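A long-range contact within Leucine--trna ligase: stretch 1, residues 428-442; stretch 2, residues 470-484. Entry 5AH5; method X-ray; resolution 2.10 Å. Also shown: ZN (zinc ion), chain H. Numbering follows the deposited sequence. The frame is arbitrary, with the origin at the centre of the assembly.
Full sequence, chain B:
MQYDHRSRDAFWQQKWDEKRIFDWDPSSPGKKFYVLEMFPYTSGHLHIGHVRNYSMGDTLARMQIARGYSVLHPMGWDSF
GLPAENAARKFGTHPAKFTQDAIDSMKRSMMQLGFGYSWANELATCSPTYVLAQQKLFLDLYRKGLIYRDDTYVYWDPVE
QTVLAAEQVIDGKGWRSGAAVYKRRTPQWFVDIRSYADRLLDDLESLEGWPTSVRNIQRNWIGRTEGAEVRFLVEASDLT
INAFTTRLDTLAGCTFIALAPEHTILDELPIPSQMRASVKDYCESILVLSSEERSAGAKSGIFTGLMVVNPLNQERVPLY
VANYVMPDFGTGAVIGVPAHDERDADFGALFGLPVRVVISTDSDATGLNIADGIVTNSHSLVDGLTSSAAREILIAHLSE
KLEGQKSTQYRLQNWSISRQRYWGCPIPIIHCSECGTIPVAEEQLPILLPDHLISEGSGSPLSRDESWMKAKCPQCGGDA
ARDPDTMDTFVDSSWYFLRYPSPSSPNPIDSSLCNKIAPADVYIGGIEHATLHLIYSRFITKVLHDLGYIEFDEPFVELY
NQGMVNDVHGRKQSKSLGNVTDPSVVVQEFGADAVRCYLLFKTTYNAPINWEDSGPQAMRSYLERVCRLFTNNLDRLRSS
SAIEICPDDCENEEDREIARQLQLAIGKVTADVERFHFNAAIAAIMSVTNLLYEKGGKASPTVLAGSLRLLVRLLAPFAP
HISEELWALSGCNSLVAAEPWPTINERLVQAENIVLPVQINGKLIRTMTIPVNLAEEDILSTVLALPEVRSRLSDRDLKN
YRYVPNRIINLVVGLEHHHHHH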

# COMPACT_ATOMS: atom_id res chain seq x y z
N PRO B 428 -25.80 7.18 8.85
CA PRO B 428 -27.11 7.60 8.31
C PRO B 428 -28.24 6.69 8.84
O PRO B 428 -28.94 5.98 8.10
CB PRO B 428 -26.89 7.48 6.80
CG PRO B 428 -26.06 6.24 6.71
CD PRO B 428 -25.04 6.40 7.83
N ILE B 429 -28.33 6.70 10.17
CA ILE B 429 -29.25 5.86 10.94
C ILE B 429 -30.02 6.77 11.91
O ILE B 429 -29.50 7.80 12.40
CB ILE B 429 -28.47 4.81 11.70
CG1 ILE B 429 -27.80 3.85 10.72
CG2 ILE B 429 -29.38 4.02 12.67
CD1 ILE B 429 -28.71 2.81 10.11
N ILE B 430 -31.30 6.46 12.06
CA ILE B 430 -32.13 7.09 13.05
C ILE B 430 -32.53 6.06 14.09
O ILE B 430 -32.92 5.00 13.75
CB ILE B 430 -33.36 7.73 12.40
CG1 ILE B 430 -32.86 8.97 11.59
CG2 ILE B 430 -34.35 8.20 13.49
CD1 ILE B 430 -33.87 9.62 10.65
N HIS B 431 -32.41 6.40 15.37
CA HIS B 431 -32.82 5.49 16.43
C HIS B 431 -34.18 5.92 17.03
O HIS B 431 -34.33 7.07 17.54
CB HIS B 431 -31.77 5.47 17.54
CG HIS B 431 -30.42 5.00 17.09
ND1 HIS B 431 -29.96 3.74 17.33
CD2 HIS B 431 -29.41 5.65 16.45
CE1 HIS B 431 -28.73 3.62 16.88
NE2 HIS B 431 -28.37 4.77 16.35
N CYS B 432 -35.12 4.99 16.96
CA CYS B 432 -36.52 5.24 17.30
C CYS B 432 -36.84 4.38 18.48
O CYS B 432 -36.60 3.18 18.43
CB CYS B 432 -37.47 4.89 16.15
SG CYS B 432 -39.24 5.12 16.65
N SER B 433 -37.39 4.97 19.55
CA SER B 433 -37.79 4.17 20.73
C SER B 433 -38.84 3.10 20.38
O SER B 433 -38.75 1.98 20.86
CB SER B 433 -38.23 5.08 21.90
OG SER B 433 -39.04 6.17 21.47
N GLU B 434 -39.79 3.42 19.49
CA GLU B 434 -40.75 2.42 18.93
C GLU B 434 -40.02 1.40 18.02
O GLU B 434 -39.84 0.24 18.40
CB GLU B 434 -41.91 3.07 18.13
CG GLU B 434 -42.74 4.18 18.79
CD GLU B 434 -43.63 4.97 17.80
OE1 GLU B 434 -44.17 4.35 16.84
OE2 GLU B 434 -43.80 6.20 17.96
N CYS B 435 -39.54 1.85 16.86
CA CYS B 435 -39.14 0.95 15.76
C CYS B 435 -37.71 0.37 15.83
O CYS B 435 -37.42 -0.60 15.13
CB CYS B 435 -39.30 1.67 14.44
SG CYS B 435 -40.83 2.64 14.31
N GLY B 436 -36.83 0.95 16.65
CA GLY B 436 -35.42 0.51 16.69
C GLY B 436 -34.54 1.28 15.71
O GLY B 436 -34.74 2.51 15.53
N THR B 437 -33.58 0.61 15.06
CA THR B 437 -32.58 1.31 14.25
C THR B 437 -33.12 1.40 12.82
O THR B 437 -33.40 0.39 12.21
CB THR B 437 -31.17 0.65 14.31
OG1 THR B 437 -31.19 -0.57 13.57
CG2 THR B 437 -30.76 0.34 15.76
N ILE B 438 -33.25 2.60 12.29
CA ILE B 438 -33.88 2.78 10.99
C ILE B 438 -32.99 3.56 10.06
O ILE B 438 -32.48 4.63 10.45
CB ILE B 438 -35.25 3.52 11.13
CG1 ILE B 438 -36.15 2.78 12.12
CG2 ILE B 438 -35.94 3.66 9.77
CD1 ILE B 438 -36.62 1.42 11.66
N PRO B 439 -32.87 3.09 8.82
CA PRO B 439 -32.15 3.84 7.84
C PRO B 439 -32.76 5.18 7.57
O PRO B 439 -33.96 5.30 7.48
CB PRO B 439 -32.24 2.96 6.56
CG PRO B 439 -32.45 1.62 7.05
CD PRO B 439 -33.24 1.75 8.32
N VAL B 440 -31.91 6.20 7.42
CA VAL B 440 -32.37 7.45 6.88
C VAL B 440 -32.84 7.14 5.46
O VAL B 440 -32.20 6.37 4.73
CB VAL B 440 -31.23 8.49 6.84
CG1 VAL B 440 -31.57 9.71 6.00
CG2 VAL B 440 -30.89 8.93 8.26
N ALA B 441 -33.92 7.78 5.05
CA ALA B 441 -34.47 7.61 3.71
C ALA B 441 -33.55 8.25 2.70
O ALA B 441 -33.00 9.33 2.95
CB ALA B 441 -35.87 8.27 3.62
N GLU B 442 -33.43 7.63 1.54
CA GLU B 442 -32.50 8.09 0.51
C GLU B 442 -32.71 9.55 0.13
O GLU B 442 -31.74 10.30 -0.13
CB GLU B 442 -32.61 7.19 -0.74
CG GLU B 442 -31.52 7.49 -1.76
CD GLU B 442 -31.19 6.31 -2.64
OE1 GLU B 442 -30.63 5.32 -2.12
OE2 GLU B 442 -31.50 6.37 -3.84
N LYS B 470 -32.18 15.76 16.69
CA LYS B 470 -33.63 15.58 16.47
C LYS B 470 -33.93 15.12 15.07
O LYS B 470 -33.49 15.72 14.13
CB LYS B 470 -34.40 16.89 16.70
CG LYS B 470 -34.53 17.24 18.17
CD LYS B 470 -35.21 18.58 18.42
CE LYS B 470 -35.39 18.80 19.93
NZ LYS B 470 -35.42 20.24 20.35
N ALA B 471 -34.70 14.04 14.96
CA ALA B 471 -35.07 13.47 13.68
C ALA B 471 -36.42 12.75 13.73
O ALA B 471 -36.76 12.08 14.72
CB ALA B 471 -34.00 12.50 13.24
N LYS B 472 -37.18 12.84 12.65
CA LYS B 472 -38.37 12.02 12.52
C LYS B 472 -38.00 10.58 12.17
O LYS B 472 -37.17 10.34 11.30
CB LYS B 472 -39.32 12.59 11.44
CG LYS B 472 -39.83 14.01 11.70
CD LYS B 472 -40.40 14.19 13.09
CE LYS B 472 -40.99 15.59 13.24
NZ LYS B 472 -41.36 15.83 14.66
N CYS B 473 -38.60 9.63 12.87
CA CYS B 473 -38.46 8.25 12.49
C CYS B 473 -39.07 8.07 11.09
O CYS B 473 -40.25 8.42 10.88
CB CYS B 473 -39.17 7.35 13.47
SG CYS B 473 -39.12 5.66 12.89
N PRO B 474 -38.27 7.58 10.11
CA PRO B 474 -38.81 7.43 8.72
C PRO B 474 -39.84 6.30 8.56
O PRO B 474 -40.52 6.27 7.55
CB PRO B 474 -37.56 7.15 7.87
CG PRO B 474 -36.38 7.31 8.78
CD PRO B 474 -36.86 7.14 10.20
N GLN B 475 -39.90 5.37 9.51
CA GLN B 475 -40.92 4.33 9.56
C GLN B 475 -42.26 4.85 10.16
O GLN B 475 -43.28 4.91 9.46
CB GLN B 475 -40.38 3.14 10.32
CG GLN B 475 -41.25 1.91 10.21
CD GLN B 475 -40.50 0.66 10.61
OE1 GLN B 475 -40.70 0.12 11.69
NE2 GLN B 475 -39.59 0.21 9.74
N CYS B 476 -42.27 5.25 11.44
CA CYS B 476 -43.52 5.68 12.09
C CYS B 476 -43.84 7.17 11.98
O CYS B 476 -45.00 7.55 12.06
CB CYS B 476 -43.53 5.27 13.56
SG CYS B 476 -42.57 6.34 14.65
N GLY B 477 -42.83 8.03 11.81
CA GLY B 477 -43.06 9.47 11.85
C GLY B 477 -42.93 10.11 13.24
O GLY B 477 -42.99 11.34 13.33
N GLY B 478 -42.77 9.32 14.30
CA GLY B 478 -42.51 9.86 15.67
C GLY B 478 -41.22 10.69 15.82
O GLY B 478 -40.44 10.86 14.84
N ASP B 479 -41.00 11.24 17.02
CA ASP B 479 -39.75 11.94 17.36
C ASP B 479 -38.69 10.92 17.77
O ASP B 479 -38.94 10.02 18.56
CB ASP B 479 -39.95 12.98 18.47
CG ASP B 479 -40.68 14.23 18.00
OD1 ASP B 479 -40.78 14.48 16.78
OD2 ASP B 479 -41.17 14.98 18.86
N ALA B 480 -37.51 11.04 17.19
CA ALA B 480 -36.44 10.02 17.36
C ALA B 480 -35.07 10.71 17.34
O ALA B 480 -35.01 11.94 17.39
CB ALA B 480 -36.58 8.99 16.25
N ALA B 481 -33.97 9.95 17.27
CA ALA B 481 -32.64 10.53 17.42
C ALA B 481 -31.67 10.01 16.33
O ALA B 481 -31.72 8.86 15.96
CB ALA B 481 -32.12 10.22 18.83
N ARG B 482 -30.83 10.89 15.80
CA ARG B 482 -29.79 10.45 14.86
C ARG B 482 -28.79 9.61 15.60
O ARG B 482 -28.70 9.68 16.82
CB ARG B 482 -29.08 11.63 14.24
CG ARG B 482 -29.98 12.43 13.40
CD ARG B 482 -29.16 13.35 12.53
NE ARG B 482 -30.05 14.17 11.78
CZ ARG B 482 -30.84 13.73 10.79
NH1 ARG B 482 -30.84 12.46 10.39
NH2 ARG B 482 -31.63 14.61 10.18
N ASP B 483 -28.05 8.78 14.88
CA ASP B 483 -26.91 8.11 15.47
C ASP B 483 -25.91 9.19 15.89
O ASP B 483 -25.63 10.07 15.11
CB ASP B 483 -26.27 7.13 14.48
CG ASP B 483 -25.30 6.20 15.18
OD1 ASP B 483 -24.20 6.64 15.56
OD2 ASP B 483 -25.70 5.06 15.44
N PRO B 484 -25.42 9.15 17.15
CA PRO B 484 -24.48 10.18 17.60
C PRO B 484 -23.00 10.03 17.12
O PRO B 484 -22.17 10.91 17.44
CB PRO B 484 -24.56 10.04 19.12
CG PRO B 484 -24.79 8.55 19.35
CD PRO B 484 -25.64 8.12 18.20
ZN ZN H . -40.47 4.82 14.60
O HOH W 1 -29.09 10.46 11.09
O HOH W 2 -37.82 7.64 19.46

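The two stretches meet through a short antiparallel pairing and a shared zinc site. The N-to-C directions of strands 429-432 and 479-482 make an angle of 137°; the ladder has two bridges, Ile430 with Arg482 and His431 with Ala481. Around His431 and Ala481 the backbone polar groups satisfy one another: His431 N donates to Ala481 O (2.6 Å, nearly linear) and Ala481 N donates to His431 O (2.9 Å). Two residues away on each chain, past the non-hydrogen-bonded pair Ile430-Arg482, Asp483 N donates to Ile429 O (3.0 Å). That carbonyl accepts a second hydrogen bond from water 1 (Ile429 O to water O, 3.0 Å), which in turn accepts from Arg482 NH1 (2.7 Å to the water O) and so ties the guanidinium to the opposing strand. Water 2 plays a similar part near the zinc site, accepting from Ser433 N (2.7 Å to its O) and donating to Asp479 O (2.8 Å from its O).

Side chains extend the ladder. His431 NE2 donates to Asp483 OD2 (2.8 Å, 168°), with the carboxylate oxygen near the plane of the imidazole; the same oxygen is also hydrogen-bonded elsewhere in the structure. The backbone of Ile430 faces its own hairpin instead: Ile430 N donates to Ile438 O (2.7 Å), and Ile438 N to Ile430 O (2.8 Å).

At the end of strand 429-432 and in the loops, Cys432, Cys435, Cys473 and Cys476 bind the zinc, two from each stretch, with SG-ZN distances of 2.4, 2.2, 2.3 and 2.6 Å respectively. Three of these sulfurs also accept backbone hydrogen bonds: Cys432 SG from Cys435 N (3.3 Å), Cys473 SG from Cys476 N (3.5 Å) and Cys476 SG from Gly478 N (3.0 Å).

Apolar packing lies beside the strand pairing, to one side of the zinc site. Ile430 CG2 lies 3.6 Å from Ala480 CB, while Ile430 CD1 reaches Ala471 CB and Pro474 CG, both at 3.9 Å. Ile438 CG2 packs against Pro474 CD (3.6 Å).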